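Local coordinates for PelD (Pseudomonas aeruginosa, PDB 4EU0), which binds the second messenger cyclic di-GMP, probably as a membrane-associated effector, here through a C-terminal piece holding a GAF domain and a GGDEF-like domain, at residues K172-D177 with L228-L233; L204-Q209 with D213-L218. All coordinates share one frame; numbering follows the deposited sequence.

Contact 1: residues K172-D177 with L228-L233; sequences KRSLLD and LVLLPL. With C2E (9,9'-[(2R,3R,3aS,5S,7aR,9R,10R,10aS,12S,14aR)-3,5,10,12-tetrahydroxy-5,12-dioxidooctahydro-2H,7H-difuro[3,2-d:3',2'-j][1,3,7,9,2,8]tetraoxadiphosphacyclododecine-2,9-diyl]bis(2-amino-1,9-dihydro-6H-purin-6-one)), chain B.
In the GGDEF-like domain of PelD, helix 162-181 meets the end of strand 225-231 where the chain leaves the sheet, and Ser174 packs there against Pro232. The serine hydroxyl rides along the proline: OG of Ser174 lies 3.6 Å from CB of Pro232, with CA of the same residue almost as close. From the strand side, the CD2 methyl of Leu230 reaches OG of Ser174 at 3.9 Å. A serine suits this place, being small enough for the helix to come near the proline while still offering a polar atom to the water beside it. This water joins the two segments. It accepts from the backbone N of Leu233 (2.9 Å), satisfying that amide. It donates to OD2 of Asp177, whose chi1 of -77° sets CG beside the aspartate's own backbone N, where OD2 can reach the water. It is also hydrogen-bonded to OG of Ser174 at 3.0 Å, and that OG makes a weak bond to the backbone O of Tyr170 one turn earlier. OD2 of Asp177 touches CD2 of Leu233 at 3.7 Å, the side chains crossing nearly at right angles. Leu231, pointing away from the helix, brings CD2 within 3.7 Å of N2 of a cyclic di-GMP guanine. Such alternation is typical of a strand in an alpha/beta sheet: Leu230 turns to the helix-packed core, and Leu231 to the ligand pocket.

Contact 2: residues L204-Q209 with D213-L218; sequences LLEGSQ and DVQLRL. With C2E (9,9'-[(2R,3R,3aS,5S,7aR,9R,10R,10aS,12S,14aR)-3,5,10,12-tetrahydroxy-5,12-dioxidooctahydro-2H,7H-difuro[3,2-d:3',2'-j][1,3,7,9,2,8]tetraoxadiphosphacyclododecine-2,9-diyl]bis(2-amino-1,9-dihydro-6H-purin-6-one)), chain B.
Gln215 crosses from the strand to the helix end, its extended chain long enough to span the gap, and donates through NE2 to the backbone O of Leu205, 3.0 Å away and nearly straight (169°). The oxygen lies in the glutamine amide plane, yet the donor sits above the carbonyl plane. Ser208, short and with OG between its backbone N and carbonyl carbon (chi1 76°), turns back to give the same oxygen a 2.6 Å bond, and Ser208 N adds a backbone one. Gln209 runs past Gln215 in the opposite direction, its OE1 lying 3.3 Å from CG of Gln215. One water accepts from the backbone N of Gln215 and probably donates to OE1 of Gln209; another accepts from NE2 of Gln209 and probably donates to O of Asp213. Farther along, Glu206 makes a long salt bridge to Arg217, OE1 to NH1 at 4.0 Å, while Gln202 holds its OE2. At the other end Asp213 takes a guanine edge of cyclic di-GMP, with ligand N1 to OD2 very short at 2.5 Å and ligand N2 to OD1 at 3.0 Å. A carboxylate matches guanine's paired N-H donors, and its negative charge would probably strengthen both bonds.

In the fold
From the N terminus, the chain runs through helix 2-16 and the five-stranded sheet with its helices, then reaches helix 162-181, the first half of contact 1. After strand 185-192 and helix 198-207 it turns within a few residues into strand 214-219; contact 2 closes that short loop, fixing the helix end to an outermost strand of the four-stranded sheet. Strand 225-231 follows antiparallel and completes contact 1, which fixes helix 162-181 to the strand's outgoing end, so the smaller loop lies wholly within the larger. The two strands are neighbours, joined by probable backbone bonds between Leu230 and Val214 and between Leu228 and Leu216. Asp213 and Leu231 thereby come side by side at the same cyclic di-GMP molecule.

Contact 1: residues K172-D177 with L228-L233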
# COMPACT_ATOMS: atom_id res chain seq x y z
N LYS A 172 1.90 6.64 2.71
CA LYS A 172 1.23 7.54 1.76
C LYS A 172 0.11 6.80 1.05
O LYS A 172 -0.98 7.34 0.89
CB LYS A 172 2.20 8.12 0.74
CG LYS A 172 1.57 9.22 -0.10
CD LYS A 172 2.55 9.87 -1.06
CE LYS A 172 1.87 11.01 -1.80
NZ LYS A 172 2.82 11.76 -2.67
N ARG A 173 0.36 5.57 0.64
CA ARG A 173 -0.69 4.78 0.02
C ARG A 173 -1.88 4.59 0.95
O ARG A 173 -3.03 4.72 0.54
CB ARG A 173 -0.16 3.43 -0.44
CG ARG A 173 -1.23 2.55 -1.09
CD ARG A 173 -1.94 3.25 -2.28
NE ARG A 173 -1.00 3.57 -3.36
CZ ARG A 173 -1.30 4.26 -4.46
NH1 ARG A 173 -0.35 4.49 -5.37
NH2 ARG A 173 -2.52 4.74 -4.64
N SER A 174 -1.61 4.31 2.22
CA SER A 174 -2.70 4.19 3.19
C SER A 174 -3.47 5.50 3.40
O SER A 174 -4.70 5.47 3.61
CB SER A 174 -2.20 3.63 4.52
OG SER A 174 -1.93 2.24 4.42
N LEU A 175 -2.78 6.63 3.35
CA LEU A 175 -3.44 7.94 3.41
C LEU A 175 -4.32 8.18 2.18
O LEU A 175 -5.43 8.68 2.31
CB LEU A 175 -2.44 9.09 3.58
CG LEU A 175 -1.76 9.14 4.95
CD1 LEU A 175 -0.58 10.09 4.87
CD2 LEU A 175 -2.75 9.54 6.07
N LEU A 176 -3.83 7.79 1.01
CA LEU A 176 -4.61 7.86 -0.23
C LEU A 176 -5.82 6.92 -0.18
O LEU A 176 -6.92 7.33 -0.57
CB LEU A 176 -3.73 7.57 -1.45
CG LEU A 176 -2.68 8.63 -1.81
CD1 LEU A 176 -1.60 8.00 -2.68
CD2 LEU A 176 -3.31 9.85 -2.49
N ASP A 177 -5.61 5.68 0.30
CA ASP A 177 -6.68 4.68 0.50
C ASP A 177 -7.82 5.26 1.35
O ASP A 177 -9.00 5.11 1.02
CB ASP A 177 -6.15 3.44 1.27
CG ASP A 177 -5.33 2.49 0.41
OD1 ASP A 177 -5.48 2.47 -0.82
OD2 ASP A 177 -4.55 1.70 1.01
N LEU A 228 7.39 2.56 15.31
CA LEU A 228 6.18 2.86 14.58
C LEU A 228 5.77 1.63 13.79
O LEU A 228 6.62 0.98 13.16
CB LEU A 228 6.46 3.98 13.59
CG LEU A 228 5.47 5.07 13.26
CD1 LEU A 228 4.54 5.45 14.42
CD2 LEU A 228 6.32 6.26 12.77
N VAL A 229 4.50 1.29 13.84
CA VAL A 229 3.97 0.19 13.03
C VAL A 229 2.74 0.66 12.28
O VAL A 229 1.77 1.09 12.89
CB VAL A 229 3.58 -1.06 13.87
CG1 VAL A 229 3.23 -2.21 12.93
CG2 VAL A 229 4.72 -1.47 14.80
N LEU A 230 2.79 0.56 10.95
CA LEU A 230 1.61 0.82 10.13
C LEU A 230 0.93 -0.51 9.77
O LEU A 230 1.57 -1.47 9.34
CB LEU A 230 2.00 1.57 8.85
CG LEU A 230 0.87 1.79 7.83
CD1 LEU A 230 -0.11 2.87 8.30
CD2 LEU A 230 1.44 2.14 6.45
N LEU A 231 -0.39 -0.54 9.94
CA LEU A 231 -1.21 -1.67 9.57
C LEU A 231 -2.12 -1.28 8.41
O LEU A 231 -3.23 -0.79 8.62
CB LEU A 231 -2.10 -2.08 10.77
CG LEU A 231 -1.42 -2.63 12.03
CD1 LEU A 231 -0.63 -1.55 12.78
CD2 LEU A 231 -2.53 -3.19 12.92
N PRO A 232 -1.64 -1.48 7.16
CA PRO A 232 -2.46 -1.09 6.00
C PRO A 232 -3.68 -1.98 5.84
O PRO A 232 -3.67 -3.13 6.26
CB PRO A 232 -1.50 -1.30 4.82
CG PRO A 232 -0.12 -1.31 5.42
CD PRO A 232 -0.34 -2.01 6.73
N LEU A 233 -4.72 -1.43 5.22
CA LEU A 233 -5.91 -2.20 4.85
C LEU A 233 -6.42 -3.05 6.01
O LEU A 233 -6.73 -4.21 5.84
CB LEU A 233 -5.61 -3.08 3.62
CG LEU A 233 -5.11 -2.33 2.39
CD1 LEU A 233 -4.62 -3.30 1.33
CD2 LEU A 233 -6.21 -1.45 1.83
P1 C2E B . -4.93 -13.95 14.94
O2P C2E B . -5.52 -14.19 16.31
O1P C2E B . -3.43 -14.02 14.76
O5' C2E B . -5.43 -12.54 14.39
C5' C2E B . -6.80 -12.13 14.46
C4' C2E B . -7.04 -10.87 13.64
O4' C2E B . -6.40 -9.75 14.27
C3' C2E B . -6.50 -10.91 12.21
O3' C2E B . -7.41 -11.44 11.25
C2' C2E B . -6.25 -9.45 11.93
O2' C2E B . -7.50 -8.82 11.63
C1' C2E B . -5.78 -8.93 13.27
N9 C2E B . -4.29 -9.04 13.39
C8 C2E B . -3.61 -9.87 14.20
N7 C2E B . -2.27 -9.70 14.05
C5 C2E B . -2.11 -8.72 13.14
C6 C2E B . -0.96 -8.05 12.51
O6 C2E B . 0.30 -8.40 12.86
N1 C2E B . -1.20 -7.09 11.59
C2 C2E B . -2.45 -6.73 11.20
N2 C2E B . -2.58 -5.77 10.27
N3 C2E B . -3.56 -7.32 11.75
C4 C2E B . -3.44 -8.29 12.69
P11 C2E B . -6.84 -12.13 9.91
O21 C2E B . -8.01 -12.48 9.00
O11 C2E B . -5.69 -11.34 9.32
O5A C2E B . -6.27 -13.51 10.47
C5A C2E B . -7.12 -14.42 11.16
C4A C2E B . -6.28 -15.57 11.68
O4A C2E B . -5.56 -16.19 10.62
C3A C2E B . -5.20 -15.09 12.63
O3A C2E B . -5.65 -14.99 13.96
C2A C2E B . -4.12 -16.14 12.50
O2A C2E B . -4.44 -17.30 13.28
C1A C2E B . -4.21 -16.47 11.02
N91 C2E B . -3.24 -15.64 10.25
C81 C2E B . -3.52 -14.59 9.46
N71 C2E B . -2.39 -14.08 8.90
C51 C2E B . -1.36 -14.83 9.35
C61 C2E B . 0.12 -14.85 9.16
O61 C2E B . 0.74 -13.95 8.36
N11 C2E B . 0.83 -15.80 9.81
C21 C2E B . 0.24 -16.72 10.62
N21 C2E B . 1.01 -17.64 11.24
N31 C2E B . -1.11 -16.75 10.83
C41 C2E B . -1.93 -15.85 10.23
O HOH W 1 -4.65 1.16 3.87

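Contact 2: residues L204-Q209 with D213-L218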
# COMPACT_ATOMS: atom_id res chain seq x y z
N LEU A 204 11.12 -7.94 20.22
CA LEU A 204 9.87 -8.71 20.17
C LEU A 204 8.87 -8.05 19.22
O LEU A 204 8.22 -8.72 18.43
CB LEU A 204 9.29 -8.89 21.59
CG LEU A 204 8.15 -9.92 21.71
CD1 LEU A 204 8.67 -11.34 21.53
CD2 LEU A 204 7.46 -9.78 23.06
N LEU A 205 8.77 -6.72 19.29
CA LEU A 205 7.88 -5.99 18.38
C LEU A 205 8.32 -6.17 16.92
O LEU A 205 7.49 -6.44 16.04
CB LEU A 205 7.81 -4.52 18.78
CG LEU A 205 7.03 -4.20 20.06
CD1 LEU A 205 7.33 -2.76 20.48
CD2 LEU A 205 5.51 -4.43 19.87
N GLU A 206 9.63 -6.08 16.66
CA GLU A 206 10.15 -6.33 15.31
C GLU A 206 9.79 -7.72 14.80
O GLU A 206 9.38 -7.86 13.65
CB GLU A 206 11.67 -6.14 15.26
CG GLU A 206 12.12 -4.70 15.50
CD GLU A 206 13.64 -4.59 15.56
OE1 GLU A 206 14.32 -5.29 14.77
OE2 GLU A 206 14.15 -3.82 16.39
N GLY A 207 9.91 -8.73 15.65
CA GLY A 207 9.66 -10.11 15.24
C GLY A 207 8.19 -10.40 14.96
O GLY A 207 7.88 -11.38 14.30
N SER A 208 7.31 -9.53 15.46
CA SER A 208 5.86 -9.72 15.34
C SER A 208 5.32 -9.30 13.97
O SER A 208 4.14 -9.56 13.66
CB SER A 208 5.13 -8.90 16.42
OG SER A 208 5.09 -7.53 16.09
N GLN A 209 6.16 -8.63 13.18
CA GLN A 209 5.70 -8.07 11.90
C GLN A 209 5.08 -9.15 11.03
O GLN A 209 5.64 -10.24 10.86
CB GLN A 209 6.85 -7.40 11.17
CG GLN A 209 6.39 -6.61 9.95
CD GLN A 209 7.53 -5.91 9.25
OE1 GLN A 209 8.20 -5.06 9.83
NE2 GLN A 209 7.75 -6.26 7.99
N ASP A 213 2.15 -5.14 6.96
CA ASP A 213 2.53 -4.19 8.00
C ASP A 213 4.00 -3.81 7.83
O ASP A 213 4.84 -4.65 7.46
CB ASP A 213 2.34 -4.76 9.40
CG ASP A 213 0.89 -5.10 9.71
OD1 ASP A 213 -0.03 -4.82 8.91
OD2 ASP A 213 0.68 -5.66 10.81
N VAL A 214 4.30 -2.54 8.08
CA VAL A 214 5.66 -2.03 8.02
C VAL A 214 6.00 -1.26 9.28
O VAL A 214 5.11 -0.64 9.91
CB VAL A 214 5.92 -1.16 6.75
CG1 VAL A 214 5.93 -2.03 5.49
CG2 VAL A 214 4.90 -0.03 6.61
N GLN A 215 7.27 -1.31 9.64
CA GLN A 215 7.74 -0.70 10.88
C GLN A 215 8.89 0.25 10.66
O GLN A 215 9.68 0.10 9.72
CB GLN A 215 8.21 -1.79 11.85
CG GLN A 215 7.19 -2.86 12.13
CD GLN A 215 7.72 -3.87 13.11
OE1 GLN A 215 8.93 -3.99 13.29
NE2 GLN A 215 6.82 -4.60 13.77
N LEU A 216 9.01 1.22 11.57
CA LEU A 216 10.13 2.14 11.63
C LEU A 216 10.70 2.16 13.04
O LEU A 216 9.96 2.36 14.01
CB LEU A 216 9.71 3.56 11.25
CG LEU A 216 9.98 4.18 9.89
CD1 LEU A 216 10.01 5.71 10.01
CD2 LEU A 216 11.29 3.68 9.29
N ARG A 217 12.01 1.96 13.15
CA ARG A 217 12.71 2.00 14.43
C ARG A 217 13.36 3.37 14.57
O ARG A 217 14.25 3.72 13.78
CB ARG A 217 13.76 0.89 14.50
CG ARG A 217 13.22 -0.50 14.13
CD ARG A 217 14.32 -1.47 13.68
NE ARG A 217 15.08 -0.99 12.53
CZ ARG A 217 15.95 -1.71 11.83
NH1 ARG A 217 16.17 -2.99 12.14
NH2 ARG A 217 16.60 -1.17 10.81
N LEU A 218 12.92 4.14 15.55
CA LEU A 218 13.36 5.53 15.70
C LEU A 218 13.73 5.84 17.14
O LEU A 218 13.41 5.09 18.06
CB LEU A 218 12.24 6.48 15.25
CG LEU A 218 11.73 6.38 13.81
CD1 LEU A 218 10.50 7.24 13.64
CD2 LEU A 218 12.81 6.77 12.82
P1 C2E B . -4.93 -13.95 14.94
O2P C2E B . -5.52 -14.19 16.31
O1P C2E B . -3.43 -14.02 14.76
O5' C2E B . -5.43 -12.54 14.39
C5' C2E B . -6.80 -12.13 14.46
C4' C2E B . -7.04 -10.87 13.64
O4' C2E B . -6.40 -9.75 14.27
C3' C2E B . -6.50 -10.91 12.21
O3' C2E B . -7.41 -11.44 11.25
C2' C2E B . -6.25 -9.45 11.93
O2' C2E B . -7.50 -8.82 11.63
C1' C2E B . -5.78 -8.93 13.27
N9 C2E B . -4.29 -9.04 13.39
C8 C2E B . -3.61 -9.87 14.20
N7 C2E B . -2.27 -9.70 14.05
C5 C2E B . -2.11 -8.72 13.14
C6 C2E B . -0.96 -8.05 12.51
O6 C2E B . 0.30 -8.40 12.86
N1 C2E B . -1.20 -7.09 11.59
C2 C2E B . -2.45 -6.73 11.20
N2 C2E B . -2.58 -5.77 10.27
N3 C2E B . -3.56 -7.32 11.75
C4 C2E B . -3.44 -8.29 12.69
P11 C2E B . -6.84 -12.13 9.91
O21 C2E B . -8.01 -12.48 9.00
O11 C2E B . -5.69 -11.34 9.32
O5A C2E B . -6.27 -13.51 10.47
C5A C2E B . -7.12 -14.42 11.16
C4A C2E B . -6.28 -15.57 11.68
O4A C2E B . -5.56 -16.19 10.62
C3A C2E B . -5.20 -15.09 12.63
O3A C2E B . -5.65 -14.99 13.96
C2A C2E B . -4.12 -16.14 12.50
O2A C2E B . -4.44 -17.30 13.28
C1A C2E B . -4.21 -16.47 11.02
N91 C2E B . -3.24 -15.64 10.25
C81 C2E B . -3.52 -14.59 9.46
N71 C2E B . -2.39 -14.08 8.90
C51 C2E B . -1.36 -14.83 9.35
C61 C2E B . 0.12 -14.85 9.16
O61 C2E B . 0.74 -13.95 8.36
N11 C2E B . 0.83 -15.80 9.81
C21 C2E B . 0.24 -16.72 10.62
N21 C2E B . 1.01 -17.64 11.24
N31 C2E B . -1.11 -16.75 10.83
C41 C2E B . -1.93 -15.85 10.23
O HOH W 2 4.16 -5.85 14.28
O HOH W 3 9.22 -3.06 8.35
O HOH W 4 5.41 -7.79 7.35